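Local coordinates for protein aminotransferase class I and II (Streptococcus suis 89/1591, PDB 3OP7) that probably transfers amino groups between amino acids and keto acids, using pyridoxal 5'-phosphate bound covalently as its cofactor, at residues Trp140-Glu145 with Arg173-Glu178; Ile158-Ala163 with Ala188-Asp193; Gly168-Arg173 with Ser200-Pro205; Tyr196-Glu201 with Arg302-Ser307. One frame throughout, in Å; residues are numbered along the deposited sequence.

Contact 1: residues Trp140-Glu145 with Arg173-Glu178; sequences WLPDLE and RTYLEE. With EDO (1,2-ethanediol), chain K.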
loop_
_atom_site.group_PDB
_atom_site.type_symbol
_atom_site.label_atom_id
_atom_site.label_comp_id
_atom_site.label_asym_id
_atom_site.label_seq_id
_atom_site.Cartn_x
_atom_site.Cartn_y
_atom_site.Cartn_z
ATOM N N TRP A 140 -5.998 -13.143 28.598
ATOM C CA TRP A 140 -6.290 -12.890 27.180
ATOM C C TRP A 140 -5.387 -13.682 26.225
ATOM O O TRP A 140 -5.263 -13.330 25.075
ATOM C CB TRP A 140 -6.233 -11.393 26.786
ATOM C CG TRP A 140 -7.410 -10.547 27.273
ATOM C CD1 TRP A 140 -7.342 -9.456 28.088
ATOM C CD2 TRP A 140 -8.792 -10.702 26.931
ATOM N NE1 TRP A 140 -8.602 -8.916 28.279
ATOM C CE2 TRP A 140 -9.512 -9.666 27.588
ATOM C CE3 TRP A 140 -9.495 -11.596 26.126
ATOM C CZ2 TRP A 140 -10.899 -9.515 27.459
ATOM C CZ3 TRP A 140 -10.869 -11.445 25.986
ATOM C CH2 TRP A 140 -11.567 -10.429 26.693
ATOM N N LEU A 141 -4.710 -14.710 26.726
ATOM C CA LEU A 141 -3.976 -15.571 25.847
ATOM C C LEU A 141 -4.864 -16.723 25.380
ATOM O O LEU A 141 -5.742 -17.208 26.117
ATOM C CB LEU A 141 -2.725 -16.105 26.509
ATOM C CG LEU A 141 -1.686 -15.099 26.970
ATOM C CD1 LEU A 141 -0.670 -15.822 27.849
ATOM C CD2 LEU A 141 -1.107 -14.339 25.765
ATOM N N PRO A 142 -4.592 -17.230 24.182
ATOM C CA PRO A 142 -5.336 -18.417 23.714
ATOM C C PRO A 142 -4.701 -19.660 24.287
ATOM O O PRO A 142 -3.656 -19.561 24.932
ATOM C CB PRO A 142 -5.129 -18.372 22.214
ATOM C CG PRO A 142 -3.726 -17.885 22.105
ATOM C CD PRO A 142 -3.573 -16.837 23.186
ATOM N N ASP A 143 -5.357 -20.807 24.130
ATOM C CA ASP A 143 -4.939 -22.023 24.825
ATOM C C ASP A 143 -4.108 -22.869 23.841
ATOM O O ASP A 143 -4.592 -23.313 22.817
ATOM C CB ASP A 143 -6.189 -22.765 25.313
ATOM C CG ASP A 143 -5.904 -24.042 26.100
ATOM O OD1 ASP A 143 -4.733 -24.469 26.289
ATOM O OD2 ASP A 143 -6.910 -24.644 26.518
ATOM N N LEU A 144 -2.853 -23.088 24.184
ATOM C CA LEU A 144 -1.977 -23.952 23.385
ATOM C C LEU A 144 -2.527 -25.367 23.221
ATOM O O LEU A 144 -2.345 -25.946 22.145
ATOM C CB LEU A 144 -0.589 -23.972 23.976
ATOM C CG LEU A 144 0.219 -22.679 23.870
ATOM C CD1 LEU A 144 1.372 -22.682 24.879
ATOM C CD2 LEU A 144 0.716 -22.483 22.386
ATOM N N GLU A 145 -3.212 -25.926 24.239
ATOM C CA GLU A 145 -3.880 -27.238 24.043
ATOM C C GLU A 145 -4.921 -27.168 22.929
ATOM O O GLU A 145 -5.061 -28.119 22.158
ATOM C CB GLU A 145 -4.564 -27.765 25.311
ATOM C CG GLU A 145 -3.615 -28.032 26.401
ATOM C CD GLU A 145 -4.269 -28.718 27.594
ATOM O OE1 GLU A 145 -5.530 -28.828 27.622
ATOM O OE2 GLU A 145 -3.505 -29.153 28.481
ATOM N N ARG A 173 8.517 -15.418 25.964
ATOM C CA ARG A 173 9.392 -16.423 25.379
ATOM C C ARG A 173 8.949 -17.848 25.682
ATOM O O ARG A 173 8.931 -18.661 24.799
ATOM C CB ARG A 173 10.834 -16.259 25.888
ATOM C CG ARG A 173 11.805 -17.356 25.404
ATOM C CD ARG A 173 13.229 -17.102 25.906
ATOM N NE ARG A 173 13.834 -15.941 25.245
ATOM C CZ ARG A 173 14.456 -15.961 24.065
ATOM N NH1 ARG A 173 14.549 -17.058 23.334
ATOM N NH2 ARG A 173 14.995 -14.857 23.617
ATOM N N THR A 174 8.642 -18.147 26.933
ATOM C CA THR A 174 8.253 -19.523 27.314
ATOM C C THR A 174 7.022 -19.980 26.492
ATOM O O THR A 174 6.979 -21.101 25.979
ATOM C CB THR A 174 7.953 -19.613 28.794
ATOM O OG1 THR A 174 9.127 -19.217 29.525
ATOM C CG2 THR A 174 7.580 -21.056 29.222
ATOM N N TYR A 175 6.029 -19.109 26.410
ATOM C CA TYR A 175 4.862 -19.340 25.567
ATOM C C TYR A 175 5.169 -19.507 24.094
ATOM O O TYR A 175 4.697 -20.463 23.463
ATOM C CB TYR A 175 3.864 -18.195 25.736
ATOM C CG TYR A 175 2.499 -18.503 25.167
ATOM C CD1 TYR A 175 2.257 -18.451 23.819
ATOM C CD2 TYR A 175 1.441 -18.844 26.016
ATOM C CE1 TYR A 175 0.982 -18.756 23.307
ATOM C CE2 TYR A 175 0.186 -19.105 25.504
ATOM C CZ TYR A 175 -0.017 -19.091 24.154
ATOM O OH TYR A 175 -1.260 -19.377 23.671
ATOM N N LEU A 176 5.919 -18.554 23.521
ATOM C CA LEU A 176 6.308 -18.605 22.135
ATOM C C LEU A 176 7.084 -19.869 21.741
ATOM O O LEU A 176 6.923 -20.367 20.625
ATOM C CB LEU A 176 7.141 -17.363 21.719
ATOM C CG LEU A 176 6.417 -16.019 21.719
ATOM C CD1 LEU A 176 7.395 -14.829 21.552
ATOM C CD2 LEU A 176 5.307 -15.917 20.637
ATOM N N GLU A 177 7.971 -20.335 22.610
ATOM C CA GLU A 177 8.747 -21.507 22.326
ATOM C C GLU A 177 7.826 -22.734 22.201
ATOM O O GLU A 177 8.085 -23.600 21.352
ATOM C CB GLU A 177 9.882 -21.703 23.402
ATOM C CG GLU A 177 11.022 -20.677 23.115
ATOM C CD GLU A 177 12.195 -20.645 24.130
ATOM O OE1 GLU A 177 12.050 -21.129 25.246
ATOM O OE2 GLU A 177 13.251 -20.058 23.780
ATOM N N GLU A 178 6.784 -22.805 23.035
ATOM C CA GLU A 178 5.811 -23.896 22.987
ATOM C C GLU A 178 4.935 -23.813 21.716
ATOM O O GLU A 178 4.693 -24.834 21.043
ATOM C CB GLU A 178 4.989 -23.957 24.309
ATOM C CG GLU A 178 4.240 -25.275 24.442
ATOM C CD GLU A 178 3.499 -25.465 25.730
ATOM O OE1 GLU A 178 3.709 -24.718 26.707
ATOM O OE2 GLU A 178 2.670 -26.380 25.745
HETATM C C1 EDO K . 16.862 -12.180 21.460
HETATM O O1 EDO K . 17.009 -13.595 21.252
HETATM C C2 EDO K . 15.585 -11.896 22.251
HETATM O O2 EDO K . 14.946 -10.651 21.911
#
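Leu144 and Tyr175 reach toward each other tip to tip, and the leucine ends over one face of the ring: its CD1 stands 3.9 Å from the centroid of the Tyr175 ring, 14° off the normal, a CH-pi contact. Leu144 CD1 also lies 3.6 Å from Glu178 OE1, whose carboxylate uses its other oxygen, OE2, to bridge to Arg148. Tyr175 is directed across by its first torsion, which sets CG anti to the backbone N (chi1 -166°). At the far rim the phenol donates to the main chain, Tyr175 OH to Pro142 O at 2.7 Å; the oxygen lies in the ring plane, whereas the hydroxyl sits above the carbonyl plane. Pro142 CG touches the same Tyr175 OH at 3.3 Å, and Leu141 slides past the ring in the opposite direction. Asp143, as N-cap, opens the next helix by accepting from Glu145 N. Helix 173-184 thus packs on edge strand 141-142 and the start of helix 144-150, the alpha/beta layering of the class I/II aminotransferase fold.

Contact 2: residues Ile158-Ala163 with Ala188-Asp193; sequences ICINNA and AYILSD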
loop_
_atom_site.group_PDB
_atom_site.type_symbol
_atom_site.label_atom_id
_atom_site.label_comp_id
_atom_site.label_asym_id
_atom_site.label_seq_id
_atom_site.Cartn_x
_atom_site.Cartn_y
_atom_site.Cartn_z
ATOM N N ILE A 158 0.156 -19.955 10.969
ATOM C CA ILE A 158 -0.495 -19.504 12.162
ATOM C C ILE A 158 -0.203 -18.006 12.278
ATOM O O ILE A 158 0.973 -17.589 12.156
ATOM C CB ILE A 158 0.049 -20.215 13.414
ATOM C CG1 ILE A 158 -0.215 -21.716 13.329
ATOM C CG2 ILE A 158 -0.611 -19.662 14.725
ATOM C CD1 ILE A 158 0.646 -22.553 14.297
ATOM N N CYS A 159 -1.261 -17.217 12.454
ATOM C CA CYS A 159 -1.142 -15.768 12.597
ATOM C C CYS A 159 -1.372 -15.340 14.019
ATOM O O CYS A 159 -2.390 -15.705 14.647
ATOM C CB CYS A 159 -2.126 -15.053 11.659
ATOM S SG CYS A 159 -1.999 -15.448 9.940
ATOM N N ILE A 160 -0.418 -14.569 14.557
ATOM C CA ILE A 160 -0.540 -13.955 15.855
ATOM C C ILE A 160 -0.212 -12.462 15.789
ATOM O O ILE A 160 0.373 -11.984 14.823
ATOM C CB ILE A 160 0.396 -14.629 16.876
ATOM C CG1 ILE A 160 1.884 -14.404 16.539
ATOM C CG2 ILE A 160 0.065 -16.144 17.033
ATOM C CD1 ILE A 160 2.832 -14.945 17.703
ATOM N N ASN A 161 -0.570 -11.736 16.844
ATOM C CA ASN A 161 -0.351 -10.311 16.957
ATOM C C ASN A 161 0.183 -10.191 18.397
ATOM O O ASN A 161 -0.497 -10.514 19.371
ATOM C CB ASN A 161 -1.695 -9.621 16.711
ATOM C CG ASN A 161 -1.663 -8.097 16.719
ATOM O OD1 ASN A 161 -2.740 -7.481 16.895
ATOM N ND2 ASN A 161 -0.503 -7.477 16.475
ATOM N N ASN A 162 1.432 -9.766 18.525
ATOM C CA ASN A 162 2.149 -9.833 19.789
ATOM C C ASN A 162 2.920 -8.515 20.010
ATOM O O ASN A 162 3.948 -8.291 19.362
ATOM C CB ASN A 162 3.127 -11.009 19.793
ATOM C CG ASN A 162 3.416 -11.530 21.210
ATOM O OD1 ASN A 162 2.529 -11.492 22.116
ATOM N ND2 ASN A 162 4.657 -11.971 21.440
ATOM N N ALA A 163 2.471 -7.640 20.925
ATOM C CA ALA A 163 1.217 -7.773 21.703
ATOM C C ALA A 163 -0.042 -7.673 20.893
ATOM O O ALA A 163 -0.008 -7.148 19.785
ATOM C CB ALA A 163 1.200 -6.702 22.809
ATOM N N ALA A 188 4.704 -25.216 9.688
ATOM C CA ALA A 188 3.838 -24.048 9.471
ATOM C C ALA A 188 4.628 -22.766 9.707
ATOM O O ALA A 188 5.455 -22.693 10.604
ATOM C CB ALA A 188 2.606 -24.082 10.424
ATOM N N TYR A 189 4.370 -21.748 8.906
ATOM C CA TYR A 189 4.931 -20.448 9.168
ATOM C C TYR A 189 4.175 -19.911 10.337
ATOM O O TYR A 189 3.007 -20.253 10.535
ATOM C CB TYR A 189 4.641 -19.473 8.065
ATOM C CG TYR A 189 5.251 -19.777 6.715
ATOM C CD1 TYR A 189 6.602 -19.750 6.545
ATOM C CD2 TYR A 189 4.429 -20.055 5.597
ATOM C CE1 TYR A 189 7.167 -20.020 5.274
ATOM C CE2 TYR A 189 4.969 -20.311 4.342
ATOM C CZ TYR A 189 6.338 -20.283 4.185
ATOM O OH TYR A 189 6.873 -20.532 2.933
ATOM N N ILE A 190 4.803 -19.007 11.058
ATOM C CA ILE A 190 4.105 -18.174 12.042
ATOM C C ILE A 190 4.329 -16.709 11.676
ATOM O O ILE A 190 5.456 -16.211 11.711
ATOM C CB ILE A 190 4.561 -18.416 13.504
ATOM C CG1 ILE A 190 4.283 -19.861 13.958
ATOM C CG2 ILE A 190 3.818 -17.411 14.425
ATOM C CD1 ILE A 190 4.889 -20.242 15.310
ATOM N N LEU A 191 3.250 -16.042 11.267
ATOM C CA LEU A 191 3.268 -14.620 10.963
ATOM C C LEU A 191 2.942 -13.952 12.296
ATOM O O LEU A 191 1.918 -14.284 12.943
ATOM C CB LEU A 191 2.170 -14.265 9.993
ATOM C CG LEU A 191 1.877 -12.754 9.784
ATOM C CD1 LEU A 191 3.189 -11.950 9.429
ATOM C CD2 LEU A 191 0.784 -12.515 8.702
ATOM N N SER A 192 3.828 -13.084 12.755
ATOM C CA SER A 192 3.606 -12.339 13.989
ATOM C C SER A 192 3.676 -10.820 13.748
ATOM O O SER A 192 4.720 -10.284 13.380
ATOM C CB SER A 192 4.650 -12.767 15.022
ATOM O OG SER A 192 4.424 -12.122 16.270
ATOM N N ASP A 193 2.532 -10.157 13.852
ATOM C CA ASP A 193 2.451 -8.725 13.759
ATOM C C ASP A 193 2.850 -8.148 15.131
ATOM O O ASP A 193 2.155 -8.337 16.158
ATOM C CB ASP A 193 1.036 -8.332 13.324
ATOM C CG ASP A 193 0.763 -6.825 13.376
ATOM O OD1 ASP A 193 1.419 -6.081 14.129
ATOM O OD2 ASP A 193 -0.222 -6.418 12.757
HETATM O O HOH W 1 1.771 -6.185 17.924
#
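Asp193 O is gripped by three donors: Asn161 ND2 at 2.8 Å, Asn162 N at 2.9 Å, and a water that also donates to Ala163 O. The two protein donors approach from opposite faces of the carbonyl plane. Asn161 CG stands anti to the backbone N (chi1 -177°); the amide lies beside the Asp193 side chain, pointing the same way, the planes 50° apart. Asn161 OD1 accepts from Asn165 N, so both ends of the amide are held. Toward the start of the strands, in parallel register, Ile160 N donates to Leu191 O at 2.9 Å. On the face of Ile158, Ile160 and Ile190, where Leu179 and Ala183 of helix 173-184 pack on the isoleucines, Ile160 CG1 lies 3.4 Å from Ser192 OG, a hydroxyl hydrogen-bonded to Glu194. Asp193 OD2 is hydrogen-bonded to the pyridine N1 of the cofactor-lysine adduct at position 222 and to Asn94 ND2. Here a beta-alpha-beta crossover carries a cofactor-binding aspartate at its strand end, as in fold-type I PLP enzymes.

Contact 3: residues Gly168-Arg173 with Ser200-Pro205; sequences GAVMDR and SELDVP. With EDO (1,2-ethanediol), chain F; EDO (1,2-ethanediol), chain K.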
loop_
_atom_site.group_PDB
_atom_site.type_symbol
_atom_site.label_atom_id
_atom_site.label_comp_id
_atom_site.label_asym_id
_atom_site.label_seq_id
_atom_site.Cartn_x
_atom_site.Cartn_y
_atom_site.Cartn_z
ATOM N N GLY A 168 -3.765 -5.827 24.318
ATOM C CA GLY A 168 -2.483 -5.396 24.831
ATOM C C GLY A 168 -1.718 -6.507 25.511
ATOM O O GLY A 168 -0.666 -6.232 26.114
ATOM N N ALA A 169 -2.251 -7.745 25.503
ATOM C CA ALA A 169 -1.613 -8.884 26.191
ATOM C C ALA A 169 -0.495 -9.467 25.317
ATOM O O ALA A 169 -0.581 -9.418 24.098
ATOM C CB ALA A 169 -2.655 -9.997 26.484
ATOM N N VAL A 170 0.533 -10.032 25.941
ATOM C CA VAL A 170 1.701 -10.478 25.204
ATOM C C VAL A 170 2.034 -11.952 25.544
ATOM O O VAL A 170 1.824 -12.408 26.650
ATOM C CB VAL A 170 2.872 -9.469 25.484
ATOM C CG1 VAL A 170 3.536 -9.793 26.840
ATOM C CG2 VAL A 170 3.848 -9.379 24.380
HETATM N N MSE A 171 2.472 -12.687 24.532
HETATM C CA MSE A 171 3.079 -14.003 24.730
HETATM C C MSE A 171 4.551 -13.854 24.982
HETATM O O MSE A 171 5.287 -13.376 24.124
HETATM C CB MSE A 171 2.913 -14.873 23.488
HETATM C CG MSE A 171 1.480 -15.134 23.087
HETATM SE SE MSE A 171 1.327 -15.767 21.232
HETATM C CE MSE A 171 -0.563 -16.195 21.276
ATOM N N ASP A 172 5.009 -14.347 26.101
ATOM C CA ASP A 172 6.431 -14.259 26.396
ATOM C C ASP A 172 7.220 -15.397 25.724
ATOM O O ASP A 172 6.663 -16.243 25.002
ATOM C CB ASP A 172 6.673 -14.165 27.907
ATOM C CG ASP A 172 6.295 -15.416 28.669
ATOM O OD1 ASP A 172 6.005 -16.477 28.090
ATOM O OD2 ASP A 172 6.310 -15.332 29.896
ATOM N N ARG A 173 8.517 -15.418 25.964
ATOM C CA ARG A 173 9.392 -16.423 25.379
ATOM C C ARG A 173 8.949 -17.848 25.682
ATOM O O ARG A 173 8.931 -18.661 24.799
ATOM C CB ARG A 173 10.834 -16.259 25.888
ATOM C CG ARG A 173 11.805 -17.356 25.404
ATOM C CD ARG A 173 13.229 -17.102 25.906
ATOM N NE ARG A 173 13.834 -15.941 25.245
ATOM C CZ ARG A 173 14.456 -15.961 24.065
ATOM N NH1 ARG A 173 14.549 -17.058 23.334
ATOM N NH2 ARG A 173 14.995 -14.857 23.617
ATOM N N SER A 200 7.040 -3.619 29.084
ATOM C CA SER A 200 7.083 -4.356 30.346
ATOM C C SER A 200 8.439 -5.012 30.551
ATOM O O SER A 200 9.319 -4.950 29.704
ATOM C CB SER A 200 5.997 -5.435 30.357
ATOM O OG SER A 200 6.422 -6.620 29.697
ATOM N N GLU A 201 8.562 -5.679 31.684
ATOM C CA GLU A 201 9.815 -6.391 31.968
ATOM C C GLU A 201 9.809 -7.833 31.446
ATOM O O GLU A 201 10.836 -8.521 31.530
ATOM C CB GLU A 201 10.182 -6.326 33.457
ATOM C CG GLU A 201 10.930 -5.049 33.824
ATOM C CD GLU A 201 11.519 -5.121 35.231
ATOM O OE1 GLU A 201 12.238 -6.102 35.526
ATOM O OE2 GLU A 201 11.268 -4.206 36.046
ATOM N N LEU A 202 8.705 -8.274 30.836
ATOM C CA LEU A 202 8.634 -9.620 30.266
ATOM C C LEU A 202 9.668 -9.811 29.162
ATOM O O LEU A 202 10.028 -8.877 28.438
ATOM C CB LEU A 202 7.239 -9.916 29.713
ATOM C CG LEU A 202 6.086 -9.999 30.724
ATOM C CD1 LEU A 202 4.733 -10.061 29.998
ATOM C CD2 LEU A 202 6.284 -11.235 31.554
ATOM N N ASP A 203 10.136 -11.054 29.033
ATOM C CA ASP A 203 11.042 -11.424 27.965
ATOM C C ASP A 203 10.206 -11.745 26.722
ATOM O O ASP A 203 9.565 -12.790 26.650
ATOM C CB ASP A 203 11.869 -12.638 28.403
ATOM C CG ASP A 203 12.828 -13.131 27.339
ATOM O OD1 ASP A 203 12.992 -12.494 26.271
ATOM O OD2 ASP A 203 13.427 -14.181 27.571
ATOM N N VAL A 204 10.187 -10.834 25.759
ATOM C CA VAL A 204 9.329 -11.013 24.616
ATOM C C VAL A 204 10.150 -10.932 23.335
ATOM O O VAL A 204 10.209 -9.871 22.679
ATOM C CB VAL A 204 8.138 -10.021 24.592
ATOM C CG1 VAL A 204 7.151 -10.416 23.562
ATOM C CG2 VAL A 204 7.383 -10.022 25.877
ATOM N N PRO A 205 10.727 -12.075 22.921
ATOM C CA PRO A 205 11.438 -12.107 21.666
ATOM C C PRO A 205 10.477 -11.953 20.501
ATOM O O PRO A 205 9.277 -12.244 20.619
ATOM C CB PRO A 205 12.066 -13.508 21.655
ATOM C CG PRO A 205 11.145 -14.346 22.512
ATOM C CD PRO A 205 10.733 -13.399 23.586
HETATM C C1 EDO F . 0.693 -10.900 29.535
HETATM O O1 EDO F . 0.188 -9.740 28.838
HETATM C C2 EDO F . -0.282 -12.081 29.450
HETATM O O2 EDO F . -1.581 -11.730 29.968
HETATM C C1 EDO K . 16.862 -12.180 21.460
HETATM O O1 EDO K . 17.009 -13.595 21.252
HETATM C C2 EDO K . 15.585 -11.896 22.251
HETATM O O2 EDO K . 14.946 -10.651 21.911
HETATM O O HOH W 2 8.993 -13.447 30.639
#
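Asp203 holds Arg173 twice, once through its carboxylate and once through its main chain. In the salt bridge, Arg173 NE donates to Asp203 OD2 at 2.9 Å, on the syn side of the carboxylate but 33° out of its plane. The oxygen lies close to the guanidinium plane, and the two flat groups are turned 45° apart. A bend at chi3 (-70°) swings NE toward the acid, while Arg173 NH1 has a second salt bridge with Glu177. The backbone bond, Arg173 N to Asp203 O, is also 2.9 Å. Asp172, the N-cap of helix 173-184, caps Tyr175 N with OD1, which puts Arg173 in the first turn of that helix. The two loops follow neighbouring parallel strands, 157-161 and 189-193, of the alpha/beta sheet, and their pairing ties together the connections at the strands' C-terminal ends. Over the centre of the Arg173 guanidinium, Pro205 CG stands 3.9 Å above the plane, the two side chains crossing at about a right angle. Farther along, Val170 CG2 meets Val204 CG1 tip to tip at 3.6 Å. The other branch is packed tightly, Val170 CG1 lying 3.4 Å from Leu202 CD1. An ST turn, in which Ser200 OG accepts from Leu202 N at 3.0 Å, shapes the chain just before this leucine. Val170 N donates to an ethanediol, O1, at 2.9 Å, probably a molecule from the crystallisation liquor.

Contact 4: residues Tyr196-Glu201 with Arg302-Ser307; sequences YRSFSE and RPAVVS. With EDO (1,2-ethanediol), chain I.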
loop_
_atom_site.group_PDB
_atom_site.type_symbol
_atom_site.label_atom_id
_atom_site.label_comp_id
_atom_site.label_asym_id
_atom_site.label_seq_id
_atom_site.Cartn_x
_atom_site.Cartn_y
_atom_site.Cartn_z
ATOM N N TYR A 196 3.226 -3.672 18.383
ATOM C CA TYR A 196 3.206 -3.335 19.807
ATOM C C TYR A 196 4.321 -4.006 20.571
ATOM O O TYR A 196 4.172 -5.131 21.085
ATOM C CB TYR A 196 1.873 -3.687 20.470
ATOM C CG TYR A 196 0.737 -2.851 19.891
ATOM C CD1 TYR A 196 0.672 -1.488 20.162
ATOM C CD2 TYR A 196 -0.251 -3.402 19.120
ATOM C CE1 TYR A 196 -0.329 -0.719 19.682
ATOM C CE2 TYR A 196 -1.259 -2.616 18.620
ATOM C CZ TYR A 196 -1.289 -1.285 18.923
ATOM O OH TYR A 196 -2.290 -0.469 18.479
ATOM N N ARG A 197 5.463 -3.329 20.605
ATOM C CA ARG A 197 6.595 -3.698 21.501
ATOM C C ARG A 197 6.218 -3.457 22.949
ATOM O O ARG A 197 5.924 -2.316 23.366
ATOM C CB ARG A 197 7.852 -2.866 21.179
ATOM C CG ARG A 197 9.182 -3.343 21.797
ATOM C CD ARG A 197 10.179 -2.186 22.070
ATOM N NE ARG A 197 11.220 -2.532 23.054
ATOM C CZ ARG A 197 11.310 -2.031 24.282
ATOM N NH1 ARG A 197 10.428 -1.154 24.731
ATOM N NH2 ARG A 197 12.296 -2.422 25.075
ATOM N N SER A 198 6.258 -4.512 23.752
ATOM C CA SER A 198 5.999 -4.330 25.135
ATOM C C SER A 198 7.106 -3.504 25.808
ATOM O O SER A 198 8.286 -3.746 25.589
ATOM C CB SER A 198 5.887 -5.687 25.852
ATOM O OG SER A 198 5.653 -5.505 27.233
ATOM N N PHE A 199 6.695 -2.613 26.709
ATOM C CA PHE A 199 7.607 -1.855 27.557
ATOM C C PHE A 199 7.621 -2.441 28.947
ATOM O O PHE A 199 8.178 -1.849 29.876
ATOM C CB PHE A 199 7.201 -0.375 27.624
ATOM C CG PHE A 199 7.552 0.388 26.393
ATOM C CD1 PHE A 199 6.841 0.171 25.211
ATOM C CD2 PHE A 199 8.576 1.342 26.387
ATOM C CE1 PHE A 199 7.127 0.861 24.052
ATOM C CE2 PHE A 199 8.875 2.052 25.170
ATOM C CZ PHE A 199 8.129 1.805 24.027
ATOM N N SER A 200 7.040 -3.619 29.084
ATOM C CA SER A 200 7.083 -4.356 30.346
ATOM C C SER A 200 8.439 -5.012 30.551
ATOM O O SER A 200 9.319 -4.950 29.704
ATOM C CB SER A 200 5.997 -5.435 30.357
ATOM O OG SER A 200 6.422 -6.620 29.697
ATOM N N GLU A 201 8.562 -5.679 31.684
ATOM C CA GLU A 201 9.815 -6.391 31.968
ATOM C C GLU A 201 9.809 -7.833 31.446
ATOM O O GLU A 201 10.836 -8.521 31.530
ATOM C CB GLU A 201 10.182 -6.326 33.457
ATOM C CG GLU A 201 10.930 -5.049 33.824
ATOM C CD GLU A 201 11.519 -5.121 35.231
ATOM O OE1 GLU A 201 12.238 -6.102 35.526
ATOM O OE2 GLU A 201 11.268 -4.206 36.046
ATOM N N ARG A 302 -4.861 -5.609 32.705
ATOM C CA ARG A 302 -3.876 -4.571 32.372
ATOM C C ARG A 302 -2.965 -5.013 31.233
ATOM O O ARG A 302 -2.344 -6.067 31.333
ATOM C CB ARG A 302 -3.039 -4.245 33.625
ATOM C CG ARG A 302 -2.056 -3.089 33.498
ATOM C CD ARG A 302 -1.203 -3.036 34.738
ATOM N NE ARG A 302 -0.337 -1.866 34.848
ATOM C CZ ARG A 302 0.965 -1.813 34.551
ATOM N NH1 ARG A 302 1.606 -2.846 34.036
ATOM N NH2 ARG A 302 1.641 -0.682 34.760
ATOM N N PRO A 303 -2.873 -4.198 30.168
ATOM C CA PRO A 303 -2.031 -4.520 29.002
ATOM C C PRO A 303 -0.558 -4.576 29.392
ATOM O O PRO A 303 -0.168 -4.038 30.419
ATOM C CB PRO A 303 -2.305 -3.377 28.054
ATOM C CG PRO A 303 -2.671 -2.232 28.943
ATOM C CD PRO A 303 -3.475 -2.858 30.028
ATOM N N ALA A 304 0.257 -5.209 28.570
ATOM C CA ALA A 304 1.666 -5.360 28.889
ATOM C C ALA A 304 2.437 -4.058 28.505
ATOM O O ALA A 304 3.416 -4.124 27.789
ATOM C CB ALA A 304 2.241 -6.587 28.113
ATOM N N VAL A 305 2.014 -2.914 29.065
ATOM C CA VAL A 305 2.643 -1.599 28.826
ATOM C C VAL A 305 2.817 -1.403 27.312
ATOM O O VAL A 305 3.916 -1.175 26.799
ATOM C CB VAL A 305 3.965 -1.407 29.639
ATOM C CG1 VAL A 305 4.315 0.083 29.751
ATOM C CG2 VAL A 305 3.879 -2.025 31.080
ATOM N N VAL A 306 1.675 -1.490 26.632
ATOM C CA VAL A 306 1.513 -1.069 25.249
ATOM C C VAL A 306 0.268 -0.197 25.168
ATOM O O VAL A 306 -0.607 -0.265 26.024
ATOM C CB VAL A 306 1.437 -2.287 24.255
ATOM C CG1 VAL A 306 2.748 -3.121 24.302
ATOM C CG2 VAL A 306 0.248 -3.187 24.546
ATOM N N SER A 307 0.155 0.566 24.100
ATOM C CA SER A 307 -0.859 1.631 23.966
ATOM C C SER A 307 -2.275 1.174 23.551
ATOM O O SER A 307 -3.005 1.952 22.897
ATOM C CB SER A 307 -0.332 2.679 22.928
ATOM O OG SER A 307 -0.089 2.141 21.615
HETATM C C1 EDO I . 12.849 0.606 26.349
HETATM O O1 EDO I . 13.399 -0.708 26.415
HETATM C C2 EDO I . 13.730 1.554 27.153
HETATM O O2 EDO I . 13.126 2.851 27.227
#
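Val306 lays its CG1 over the main chain opposite, 3.4 Å from Arg197 O and close to Ser198 CA. Two tight turns meet here: an ST turn begun by Ser198 and an inverse gamma turn centred on Ala304. They illustrate how loops without regular secondary structure can be linked by a hydroxyl that both donates and accepts. With Ser198 OG anti to the backbone N (chi1 179°), the oxygen faces the other turn and donates to Ala304 O at 2.7 Å. Ser198 OG also accepts from Ser200 N at 3.0 Å and from Ser200 OG at 2.8 Å, so three bonds grip it. Next in line, Phe199 N donates to Val305 O at 3.1 Å, and that carbonyl oxygen lies in addition at the edge of the Phe199 ring. Val305 has a left-handed backbone, and its CB points toward the other loop; Val305 CG1 packs 3.6 Å from Phe199 CB. Leu274 and Leu281 of helix 270-294 also touch Phe199. The contact joins the loop after strand 189-193 of the main sheet to the connection between strands 298-300 and 309-313 of the separate antiparallel sheet. At its buried end Tyr196 presents its ring edge to Ser307, with Tyr196 CE1 3.5 Å from Ser307 OG, and Tyr196 OH and Ser307 OG both bond to Val27 O.

In the fold
Contacts 1 to 3 each involve one beta-alpha-beta unit; contact 4 links the loop after it to residues 302-307. Contact 2 is the paired strands, contact 1 covers the flank of the connecting helix, and contact 3 joins the loops that follow the strands, sharing Arg173 with contact 1. Asn162 OD1 lies 2.7 Å from Met171 N, a probable hydrogen bond between contacts 2 and 3. Contact 4 adjoins contact 3, their centres about 8 Å apart, with Gly168 O 2.8 Å from Ala304 N; it also meets contact 2, where Ala163 N is 3.0 Å from Tyr196 O. Contacts 1 and 4 do not touch, their centres being about 17 Å apart. The cofactor is reached directly from contact 2, through Asp193.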